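Local coordinates for putative agmatine deiminase (Streptococcus mutans, PDB 2EWO), which probably hydrolyses agmatine to N-carbamoylputrescine and ammonia, as an agmatine deiminase of the peptidyl-arginine deiminase-like family, at residues E22-R34 against E60-A74. Residues are numbered along the deposited sequence; the frame is centred on the assembly and turned at random.
Sequences EKQKQIWMLWPWR and EPVSLCVPPLQYENA
Trp31 reaches from just beyond the end of strand 26-29 over the C-terminal part of Glu60-Ala74, a worked example of how one side chain can join a parallel strand pair to the helix that follows it. Its CB lies 3.4 Å from Val66 CG1, and the two side chains run alongside each other. With CG anti to the backbone N (chi1 -170°), the indole is carried past Val66 toward the start of helix 71-79. CE3 and CZ3 then meet Leu64 CD2, NE1 and CD1 pass Gln70 CB, and the far rim, CZ2 and CH2, lies under Ala74 CB. That methyl makes a CH-pi contact, 4.0 Å from the centroid of the Trp31 six-membered ring; Pro32 CD lies over the opposite face, toward the rim. NE1 has a weak hydrogen bond to Gln46.

Before Trp31 in the chain, the backbones form a parallel ladder running from Ile27 N to Pro61 O (3.0 Å), Ser63 N to Ile27 O (2.8 Å), Met29 N to Ser63 O and Cys65 N to Met29 O. This pairs the two strands of a beta-alpha-beta unit whose crossover helix is 43-57. On the helix-covered face, Met29 CG touches Leu64 CD1 and Val62 CG1, while Phe49 and Val52 pack on Met29. On the other face, Ser63 CB sits over the Trp28 six-membered ring, 3.6 Å from its centroid, and Cys65 SG lies at that ring's edge. Ser63 OG is hydrogen-bonded to Arg87 of the adjoining strand.

The chemistry thus divides the work: backbone bonds set the strand register, whereas the packing on Trp31, mostly apolar and without direction, brings the start of the next helix against the strand pair.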
loop_
_atom_site.group_PDB
_atom_site.type_symbol
_atom_site.label_atom_id
_atom_site.label_comp_id
_atom_site.label_asym_id
_atom_site.label_seq_id
_atom_site.Cartn_x
_atom_site.Cartn_y
_atom_site.Cartn_z
ATOM N N GLU A 22 -15.703 -1.229 -35.635
ATOM C CA GLU A 22 -17.054 -1.719 -35.383
ATOM C C GLU A 22 -17.679 -1.040 -34.165
ATOM O O GLU A 22 -16.989 -0.363 -33.398
ATOM C CB GLU A 22 -17.044 -3.245 -35.216
ATOM C CG GLU A 22 -16.619 -3.989 -36.482
ATOM C CD GLU A 22 -16.879 -5.493 -36.416
ATOM O OE1 GLU A 22 -18.017 -5.893 -36.075
ATOM O OE2 GLU A 22 -15.950 -6.280 -36.722
ATOM N N LYS A 23 -18.991 -1.208 -34.004
ATOM C CA LYS A 23 -19.713 -0.596 -32.891
ATOM C C LYS A 23 -19.196 -1.092 -31.549
ATOM O O LYS A 23 -18.932 -2.288 -31.352
ATOM C CB LYS A 23 -21.215 -0.860 -33.002
ATOM C CG LYS A 23 -22.057 -0.180 -31.914
ATOM C CD LYS A 23 -23.548 -0.540 -32.061
ATOM C CE LYS A 23 -24.413 -0.035 -30.910
ATOM N NZ LYS A 23 -25.815 -0.539 -31.031
ATOM N N GLN A 24 -19.070 -0.153 -30.622
ATOM C CA GLN A 24 -18.545 -0.465 -29.309
ATOM C C GLN A 24 -19.286 0.203 -28.167
ATOM O O GLN A 24 -19.706 1.344 -28.284
ATOM C CB GLN A 24 -17.067 -0.084 -29.263
ATOM C CG GLN A 24 -16.768 1.348 -29.629
ATOM C CD GLN A 24 -15.293 1.577 -29.858
ATOM O OE1 GLN A 24 -14.676 0.949 -30.726
ATOM N NE2 GLN A 24 -14.712 2.475 -29.079
ATOM N N LYS A 25 -19.422 -0.521 -27.057
ATOM C CA LYS A 25 -20.112 -0.036 -25.870
ATOM C C LYS A 25 -19.404 1.066 -25.093
ATOM O O LYS A 25 -20.060 1.982 -24.604
ATOM C CB LYS A 25 -20.401 -1.201 -24.927
ATOM C CG LYS A 25 -20.962 -0.770 -23.579
ATOM C CD LYS A 25 -21.395 -1.970 -22.770
ATOM C CE LYS A 25 -21.964 -1.579 -21.426
ATOM N NZ LYS A 25 -22.666 -2.749 -20.811
ATOM N N GLN A 26 -18.081 0.985 -24.962
ATOM C CA GLN A 26 -17.328 1.999 -24.217
ATOM C C GLN A 26 -15.840 1.831 -24.396
ATOM O O GLN A 26 -15.384 1.004 -25.182
ATOM C CB GLN A 26 -17.633 1.888 -22.728
ATOM C CG GLN A 26 -17.430 0.476 -22.196
ATOM C CD GLN A 26 -17.647 0.357 -20.706
ATOM O OE1 GLN A 26 -17.970 -0.724 -20.204
ATOM N NE2 GLN A 26 -17.459 1.463 -19.983
ATOM N N ILE A 27 -15.088 2.625 -23.646
ATOM C CA ILE A 27 -13.642 2.548 -23.700
ATOM C C ILE A 27 -13.014 2.507 -22.324
ATOM O O ILE A 27 -13.414 3.233 -21.417
ATOM C CB ILE A 27 -13.042 3.723 -24.469
ATOM C CG1 ILE A 27 -13.248 3.499 -25.964
ATOM C CG2 ILE A 27 -11.550 3.861 -24.150
ATOM C CD1 ILE A 27 -12.787 4.660 -26.802
ATOM N N TRP A 28 -12.013 1.646 -22.192
ATOM C CA TRP A 28 -11.287 1.477 -20.948
ATOM C C TRP A 28 -9.929 2.153 -21.022
ATOM O O TRP A 28 -9.260 2.091 -22.053
ATOM C CB TRP A 28 -11.066 -0.012 -20.662
ATOM C CG TRP A 28 -12.329 -0.800 -20.454
ATOM C CD1 TRP A 28 -13.109 -1.393 -21.417
ATOM C CD2 TRP A 28 -12.960 -1.083 -19.202
ATOM N NE1 TRP A 28 -14.182 -2.026 -20.837
ATOM C CE2 TRP A 28 -14.115 -1.850 -19.480
ATOM C CE3 TRP A 28 -12.660 -0.763 -17.868
ATOM C CZ2 TRP A 28 -14.968 -2.296 -18.482
ATOM C CZ3 TRP A 28 -13.510 -1.209 -16.877
ATOM C CH2 TRP A 28 -14.652 -1.968 -17.191
HETATM N N MSE A 29 -9.536 2.800 -19.926
HETATM C CA MSE A 29 -8.228 3.442 -19.821
HETATM C C MSE A 29 -7.765 3.588 -18.360
HETATM O O MSE A 29 -8.561 3.865 -17.460
HETATM C CB MSE A 29 -8.210 4.793 -20.557
HETATM C CG MSE A 29 -9.267 5.832 -20.158
HETATM SE SE MSE A 29 -9.122 7.532 -21.206
HETATM C CE MSE A 29 -7.614 8.357 -20.265
ATOM N N LEU A 30 -6.469 3.366 -18.141
ATOM C CA LEU A 30 -5.866 3.439 -16.813
ATOM C C LEU A 30 -5.520 4.858 -16.338
ATOM O O LEU A 30 -6.089 5.835 -16.817
ATOM C CB LEU A 30 -4.617 2.549 -16.765
ATOM C CG LEU A 30 -4.867 1.035 -16.748
ATOM C CD1 LEU A 30 -3.566 0.303 -16.999
ATOM C CD2 LEU A 30 -5.480 0.625 -15.407
ATOM N N TRP A 31 -4.591 4.971 -15.394
ATOM C CA TRP A 31 -4.221 6.276 -14.862
ATOM C C TRP A 31 -2.749 6.342 -14.495
ATOM O O TRP A 31 -2.288 5.621 -13.618
ATOM C CB TRP A 31 -5.058 6.577 -13.628
ATOM C CG TRP A 31 -4.946 7.987 -13.134
ATOM C CD1 TRP A 31 -4.163 8.451 -12.108
ATOM C CD2 TRP A 31 -5.706 9.107 -13.596
ATOM N NE1 TRP A 31 -4.401 9.793 -11.899
ATOM C CE2 TRP A 31 -5.342 10.218 -12.800
ATOM C CE3 TRP A 31 -6.663 9.279 -14.608
ATOM C CZ2 TRP A 31 -5.904 11.480 -12.984
ATOM C CZ3 TRP A 31 -7.222 10.530 -14.790
ATOM C CH2 TRP A 31 -6.840 11.618 -13.981
ATOM N N PRO A 32 -1.995 7.230 -15.148
ATOM C CA PRO A 32 -0.562 7.394 -14.893
ATOM C C PRO A 32 -0.253 7.899 -13.499
ATOM O O PRO A 32 -0.934 8.790 -12.989
ATOM C CB PRO A 32 -0.142 8.389 -15.964
ATOM C CG PRO A 32 -1.360 9.261 -16.076
ATOM C CD PRO A 32 -2.465 8.232 -16.118
ATOM N N TRP A 33 0.783 7.334 -12.885
ATOM C CA TRP A 33 1.164 7.754 -11.539
ATOM C C TRP A 33 2.658 7.676 -11.202
ATOM O O TRP A 33 3.190 8.586 -10.570
ATOM C CB TRP A 33 0.370 6.955 -10.479
ATOM C CG TRP A 33 0.653 5.480 -10.493
ATOM C CD1 TRP A 33 0.106 4.547 -11.332
ATOM C CD2 TRP A 33 1.662 4.794 -9.737
ATOM N NE1 TRP A 33 0.722 3.329 -11.154
ATOM C CE2 TRP A 33 1.681 3.453 -10.186
ATOM C CE3 TRP A 33 2.561 5.185 -8.732
ATOM C CZ2 TRP A 33 2.563 2.500 -9.665
ATOM C CZ3 TRP A 33 3.442 4.233 -8.214
ATOM C CH2 TRP A 33 3.435 2.909 -8.685
ATOM N N ARG A 34 3.343 6.622 -11.631
ATOM C CA ARG A 34 4.750 6.477 -11.261
ATOM C C ARG A 34 5.734 7.540 -11.753
ATOM O O ARG A 34 5.771 7.876 -12.934
ATOM C CB ARG A 34 5.249 5.086 -11.645
ATOM C CG ARG A 34 5.206 4.786 -13.118
ATOM C CD ARG A 34 5.621 3.350 -13.346
ATOM N NE ARG A 34 6.835 3.020 -12.605
ATOM C CZ ARG A 34 7.160 1.792 -12.221
ATOM N NH1 ARG A 34 6.356 0.775 -12.507
ATOM N NH2 ARG A 34 8.280 1.580 -11.539
ATOM N N GLU A 60 -19.125 7.961 -26.591
ATOM C CA GLU A 60 -19.518 6.790 -25.810
ATOM C C GLU A 60 -18.990 6.950 -24.399
ATOM O O GLU A 60 -18.259 7.893 -24.106
ATOM C CB GLU A 60 -18.936 5.512 -26.424
ATOM C CG GLU A 60 -17.545 5.676 -27.030
ATOM C CD GLU A 60 -16.954 4.368 -27.518
ATOM O OE1 GLU A 60 -17.718 3.490 -27.961
ATOM O OE2 GLU A 60 -15.714 4.221 -27.470
ATOM N N PRO A 61 -19.370 6.040 -23.498
ATOM C CA PRO A 61 -18.900 6.112 -22.113
ATOM C C PRO A 61 -17.455 5.650 -21.935
ATOM O O PRO A 61 -16.925 4.834 -22.708
ATOM C CB PRO A 61 -19.880 5.213 -21.372
ATOM C CG PRO A 61 -20.209 4.191 -22.412
ATOM C CD PRO A 61 -20.430 5.031 -23.634
ATOM N N VAL A 62 -16.828 6.199 -20.902
ATOM C CA VAL A 62 -15.450 5.878 -20.566
ATOM C C VAL A 62 -15.374 5.251 -19.187
ATOM O O VAL A 62 -16.047 5.695 -18.244
ATOM C CB VAL A 62 -14.542 7.117 -20.524
ATOM C CG1 VAL A 62 -13.097 6.664 -20.448
ATOM C CG2 VAL A 62 -14.779 8.005 -21.731
ATOM N N SER A 63 -14.531 4.221 -19.087
ATOM C CA SER A 63 -14.280 3.476 -17.842
ATOM C C SER A 63 -12.849 3.752 -17.426
ATOM O O SER A 63 -11.926 3.052 -17.817
ATOM C CB SER A 63 -14.468 1.975 -18.062
ATOM O OG SER A 63 -15.848 1.654 -18.142
ATOM N N LEU A 64 -12.693 4.793 -16.626
ATOM C CA LEU A 64 -11.406 5.241 -16.129
ATOM C C LEU A 64 -11.006 4.470 -14.856
ATOM O O LEU A 64 -11.599 4.673 -13.797
ATOM C CB LEU A 64 -11.528 6.737 -15.842
ATOM C CG LEU A 64 -10.261 7.538 -15.608
ATOM C CD1 LEU A 64 -9.445 7.503 -16.885
ATOM C CD2 LEU A 64 -10.595 8.952 -15.199
ATOM N N CYS A 65 -10.004 3.597 -14.947
ATOM C CA CYS A 65 -9.582 2.810 -13.783
ATOM C C CYS A 65 -8.360 3.373 -13.084
ATOM O O CYS A 65 -7.259 3.300 -13.618
ATOM C CB CYS A 65 -9.269 1.389 -14.216
ATOM S SG CYS A 65 -10.470 0.767 -15.360
ATOM N N VAL A 66 -8.518 3.913 -11.884
ATOM C CA VAL A 66 -7.336 4.462 -11.240
ATOM C C VAL A 66 -6.949 3.795 -9.923
ATOM O O VAL A 66 -7.807 3.312 -9.166
ATOM C CB VAL A 66 -7.466 6.010 -11.038
ATOM C CG1 VAL A 66 -8.177 6.616 -12.231
ATOM C CG2 VAL A 66 -8.195 6.343 -9.746
ATOM N N PRO A 67 -5.635 3.707 -9.664
ATOM C CA PRO A 67 -5.136 3.104 -8.438
ATOM C C PRO A 67 -5.811 3.813 -7.295
ATOM O O PRO A 67 -6.163 4.974 -7.424
ATOM C CB PRO A 67 -3.643 3.395 -8.508
ATOM C CG PRO A 67 -3.366 3.185 -9.950
ATOM C CD PRO A 67 -4.527 3.911 -10.617
ATOM N N PRO A 68 -6.016 3.110 -6.172
ATOM C CA PRO A 68 -6.647 3.557 -4.928
ATOM C C PRO A 68 -6.076 4.844 -4.345
ATOM O O PRO A 68 -6.777 5.581 -3.659
ATOM C CB PRO A 68 -6.423 2.377 -4.004
ATOM C CG PRO A 68 -6.518 1.223 -4.954
ATOM C CD PRO A 68 -5.672 1.680 -6.090
ATOM N N LEU A 69 -4.804 5.106 -4.621
ATOM C CA LEU A 69 -4.123 6.296 -4.105
ATOM C C LEU A 69 -4.442 7.605 -4.823
ATOM O O LEU A 69 -4.315 8.681 -4.243
ATOM C CB LEU A 69 -2.619 6.066 -4.143
ATOM C CG LEU A 69 -2.146 4.999 -3.172
ATOM C CD1 LEU A 69 -0.693 4.699 -3.435
ATOM C CD2 LEU A 69 -2.364 5.485 -1.748
ATOM N N GLN A 70 -4.831 7.507 -6.089
ATOM C CA GLN A 70 -5.176 8.678 -6.888
ATOM C C GLN A 70 -6.630 8.564 -7.317
ATOM O O GLN A 70 -6.979 9.002 -8.407
ATOM C CB GLN A 70 -4.318 8.753 -8.162
ATOM C CG GLN A 70 -2.820 8.936 -7.965
ATOM C CD GLN A 70 -2.174 7.786 -7.207
ATOM O OE1 GLN A 70 -2.308 6.612 -7.581
ATOM N NE2 GLN A 70 -1.457 8.123 -6.139
ATOM N N TYR A 71 -7.469 7.957 -6.482
ATOM C CA TYR A 71 -8.878 7.785 -6.830
ATOM C C TYR A 71 -9.668 9.059 -6.553
ATOM O O TYR A 71 -10.206 9.672 -7.471
ATOM C CB TYR A 71 -9.465 6.615 -6.048
ATOM C CG TYR A 71 -10.884 6.259 -6.425
ATOM C CD1 TYR A 71 -11.975 6.880 -5.819
ATOM C CD2 TYR A 71 -11.140 5.272 -7.368
ATOM C CE1 TYR A 71 -13.288 6.510 -6.144
ATOM C CE2 TYR A 71 -12.444 4.905 -7.691
ATOM C CZ TYR A 71 -13.502 5.520 -7.074
ATOM O OH TYR A 71 -14.769 5.091 -7.353
ATOM N N GLU A 72 -9.730 9.452 -5.287
ATOM C CA GLU A 72 -10.433 10.659 -4.892
ATOM C C GLU A 72 -10.110 11.790 -5.863
ATOM O O GLU A 72 -10.987 12.551 -6.265
ATOM C CB GLU A 72 -10.007 11.056 -3.484
ATOM C CG GLU A 72 -10.383 10.041 -2.423
ATOM C CD GLU A 72 -9.517 10.155 -1.186
ATOM O OE1 GLU A 72 -8.325 9.783 -1.268
ATOM O OE2 GLU A 72 -10.023 10.624 -0.141
ATOM N N ASN A 73 -8.844 11.878 -6.244
ATOM C CA ASN A 73 -8.392 12.909 -7.161
ATOM C C ASN A 73 -9.065 12.815 -8.530
ATOM O O ASN A 73 -9.700 13.762 -8.976
ATOM C CB ASN A 73 -6.880 12.816 -7.339
ATOM C CG ASN A 73 -6.332 13.918 -8.206
ATOM O OD1 ASN A 73 -5.401 13.710 -8.988
ATOM N ND2 ASN A 73 -6.899 15.105 -8.069
ATOM N N ALA A 74 -8.922 11.677 -9.198
ATOM C CA ALA A 74 -9.507 11.495 -10.524
ATOM C C ALA A 74 -11.008 11.751 -10.564
ATOM O O ALA A 74 -11.537 12.230 -11.565
ATOM C CB ALA A 74 -9.210 10.089 -11.038
#